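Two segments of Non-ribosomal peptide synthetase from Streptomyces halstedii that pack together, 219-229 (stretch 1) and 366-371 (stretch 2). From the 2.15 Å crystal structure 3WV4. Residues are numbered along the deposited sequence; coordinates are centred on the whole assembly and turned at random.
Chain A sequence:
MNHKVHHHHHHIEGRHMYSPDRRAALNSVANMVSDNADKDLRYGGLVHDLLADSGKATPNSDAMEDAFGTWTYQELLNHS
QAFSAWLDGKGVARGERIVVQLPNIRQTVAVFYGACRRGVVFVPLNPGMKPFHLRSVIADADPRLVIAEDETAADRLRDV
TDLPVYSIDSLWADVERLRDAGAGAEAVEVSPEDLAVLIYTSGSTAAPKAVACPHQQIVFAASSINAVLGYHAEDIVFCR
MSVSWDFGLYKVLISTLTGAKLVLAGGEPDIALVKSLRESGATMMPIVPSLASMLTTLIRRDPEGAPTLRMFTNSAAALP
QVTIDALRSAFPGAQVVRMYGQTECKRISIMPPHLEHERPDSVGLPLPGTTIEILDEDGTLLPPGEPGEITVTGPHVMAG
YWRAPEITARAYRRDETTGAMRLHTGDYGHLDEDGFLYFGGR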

# COMPACT_ATOMS: atom_id res chain seq x y z
N VAL A 219 -6.13 3.59 -7.59
CA VAL A 219 -5.76 4.93 -7.93
C VAL A 219 -6.65 5.87 -7.20
O VAL A 219 -6.19 6.88 -6.64
N PHE A 220 -7.95 5.56 -7.15
CA PHE A 220 -8.87 6.44 -6.44
C PHE A 220 -8.49 6.56 -4.98
O PHE A 220 -8.34 7.65 -4.44
N ALA A 221 -8.31 5.42 -4.32
CA ALA A 221 -7.95 5.49 -2.92
C ALA A 221 -6.66 6.24 -2.71
O ALA A 221 -6.55 6.99 -1.76
N ALA A 222 -5.66 6.07 -3.57
CA ALA A 222 -4.41 6.84 -3.37
C ALA A 222 -4.67 8.35 -3.49
O ALA A 222 -4.20 9.10 -2.65
N SER A 223 -5.43 8.76 -4.50
CA SER A 223 -5.76 10.21 -4.70
C SER A 223 -6.58 10.73 -3.53
O SER A 223 -6.42 11.86 -3.10
N SER A 224 -7.42 9.89 -2.97
CA SER A 224 -8.27 10.38 -1.85
C SER A 224 -7.52 10.53 -0.54
O SER A 224 -7.68 11.50 0.21
N ILE A 225 -6.71 9.54 -0.22
CA ILE A 225 -5.84 9.64 0.95
C ILE A 225 -4.96 10.90 0.84
O ILE A 225 -4.77 11.70 1.78
N ASN A 226 -4.41 11.09 -0.34
CA ASN A 226 -3.48 12.19 -0.56
C ASN A 226 -4.17 13.53 -0.54
O ASN A 226 -3.57 14.50 -0.06
N ALA A 227 -5.44 13.59 -0.93
CA ALA A 227 -6.20 14.88 -0.81
C ALA A 227 -6.27 15.29 0.66
O ALA A 227 -6.36 16.46 0.98
N VAL A 228 -6.28 14.32 1.58
CA VAL A 228 -6.28 14.67 3.02
C VAL A 228 -4.85 14.91 3.57
O VAL A 228 -4.62 15.84 4.29
N LEU A 229 -3.88 14.08 3.20
CA LEU A 229 -2.57 14.12 3.80
C LEU A 229 -1.62 15.08 3.13
O LEU A 229 -0.76 15.62 3.78
N PRO A 366 -14.55 10.47 6.84
CA PRO A 366 -14.47 9.64 5.66
C PRO A 366 -13.48 10.17 4.66
O PRO A 366 -13.22 11.36 4.64
N LEU A 367 -12.93 9.29 3.85
CA LEU A 367 -12.04 9.70 2.79
C LEU A 367 -12.86 10.56 1.84
O LEU A 367 -14.07 10.33 1.65
N PRO A 368 -12.23 11.60 1.29
CA PRO A 368 -13.01 12.42 0.37
C PRO A 368 -13.59 11.56 -0.76
O PRO A 368 -12.86 10.76 -1.34
N GLY A 369 -14.87 11.79 -1.10
CA GLY A 369 -15.53 11.06 -2.15
C GLY A 369 -16.13 9.74 -1.71
O GLY A 369 -16.50 8.96 -2.57
N THR A 370 -16.18 9.46 -0.41
CA THR A 370 -16.67 8.15 0.05
C THR A 370 -17.73 8.44 1.08
O THR A 370 -17.86 9.58 1.46
N THR A 371 -18.50 7.45 1.51
CA THR A 371 -19.53 7.66 2.53
C THR A 371 -19.41 6.61 3.61
O THR A 371 -19.25 5.43 3.29

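Packing of a helix (219-229) against a segment (366-371) that contains a tight turn in the non-ribosomal peptide synthetase. F220, S224 and V228 recur every four residues, about one helical turn, and line one flank on which the loop rests; I225 and A227 add contacts beside them; A222 points away. The backbones come nearest at S224 and P368, with CA atoms 5.6 Å apart. S224 points toward the loop in the t rotamer, and its OG donates a hydrogen bond to P368 O at 2.8 Å. The same OG lies 3.2 Å from L367 CB, so the hydroxyl sits snugly in the hollow at the start of the type II turn from L367 to T370. P368 is the main bump of the loop: its ring drops over the helix flank, CD lying 3.3 Å from CG2 of V228 (t) and CG lying 4.2 Å from CB of A227, whose short side chain makes a shallow seat. L367 (m, t) points toward the helix and reaches I225, CD1 to CG1 4.1 Å; I225 (m, t) has its CA-to-CB bond directed away, yet CG1 still makes this contact. At the other end, F220 (t, chi2 79°) leaves its backbone sideways but carries its ring tip to the turn, where CZ is 3.5 Å from P368 O. The ring edge meets the methyl of T370, CE2 to CG2 3.9 Å. G369 leaves room for this ring: an ideal CB would lie 3.2 Å from F220 CZ, and the backbone angles of 86°/9° independently call for glycine. T370 (p) braces the turn from within, its OG1 donating to L367 O at 2.7 Å, alongside a weak bond from T370 N to L367 O at 3.1 Å. Together the two surfaces bury 329 Å².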

# COMPACT_ATOMS: atom_id res chain seq x y z
CB VAL A 219 -5.86 5.15 -9.44
CG1 VAL A 219 -5.64 6.60 -9.84
CG2 VAL A 219 -4.80 4.28 -10.15
CB PHE A 220 -10.33 5.95 -6.52
CG PHE A 220 -11.20 6.70 -5.62
CD1 PHE A 220 -11.63 7.95 -5.99
CD2 PHE A 220 -11.44 6.27 -4.33
CE1 PHE A 220 -12.36 8.73 -5.14
CE2 PHE A 220 -12.20 7.05 -3.46
CZ PHE A 220 -12.64 8.29 -3.87
CB ALA A 221 -7.89 4.07 -2.28
CB ALA A 222 -3.33 6.41 -4.33
CB SER A 223 -6.54 10.41 -6.02
OG SER A 223 -7.87 9.87 -5.92
CB SER A 224 -9.47 9.43 -1.67
OG SER A 224 -10.28 9.83 -0.61
CB ILE A 225 -4.95 8.36 1.04
CG1 ILE A 225 -5.76 7.15 1.48
CG2 ILE A 225 -3.84 8.61 2.02
CD1 ILE A 225 -5.12 5.81 1.15
CB ASN A 226 -2.68 12.10 -1.83
CG ASN A 226 -1.47 13.01 -1.74
OD1 ASN A 226 -0.87 13.16 -0.68
ND2 ASN A 226 -1.23 13.73 -2.75
CB ALA A 227 -7.60 14.71 -1.35
CB VAL A 228 -7.00 13.62 3.92
CG1 VAL A 228 -7.21 14.19 5.30
CG2 VAL A 228 -8.32 13.20 3.38
CB LEU A 229 -1.93 12.73 3.74
CG LEU A 229 -2.58 11.61 4.57
CD1 LEU A 229 -1.76 10.29 4.53
CD2 LEU A 229 -2.79 12.07 6.02
CB PRO A 366 -15.84 9.77 5.02
CG PRO A 366 -16.73 10.40 6.02
CD PRO A 366 -15.87 11.11 7.01
CB LEU A 367 -11.55 8.52 2.02
CG LEU A 367 -10.54 7.51 2.59
CD1 LEU A 367 -9.82 6.83 1.44
CD2 LEU A 367 -9.52 8.13 3.52
CB PRO A 368 -11.97 13.39 -0.20
CG PRO A 368 -10.92 13.47 0.83
CD PRO A 368 -10.96 12.22 1.67
CB THR A 370 -15.53 7.30 0.68
OG1 THR A 370 -15.14 7.86 1.93
CG2 THR A 370 -14.31 7.34 -0.21
CB THR A 371 -20.94 7.53 1.87
OG1 THR A 371 -21.13 8.67 1.01
CG2 THR A 371 -22.02 7.55 2.89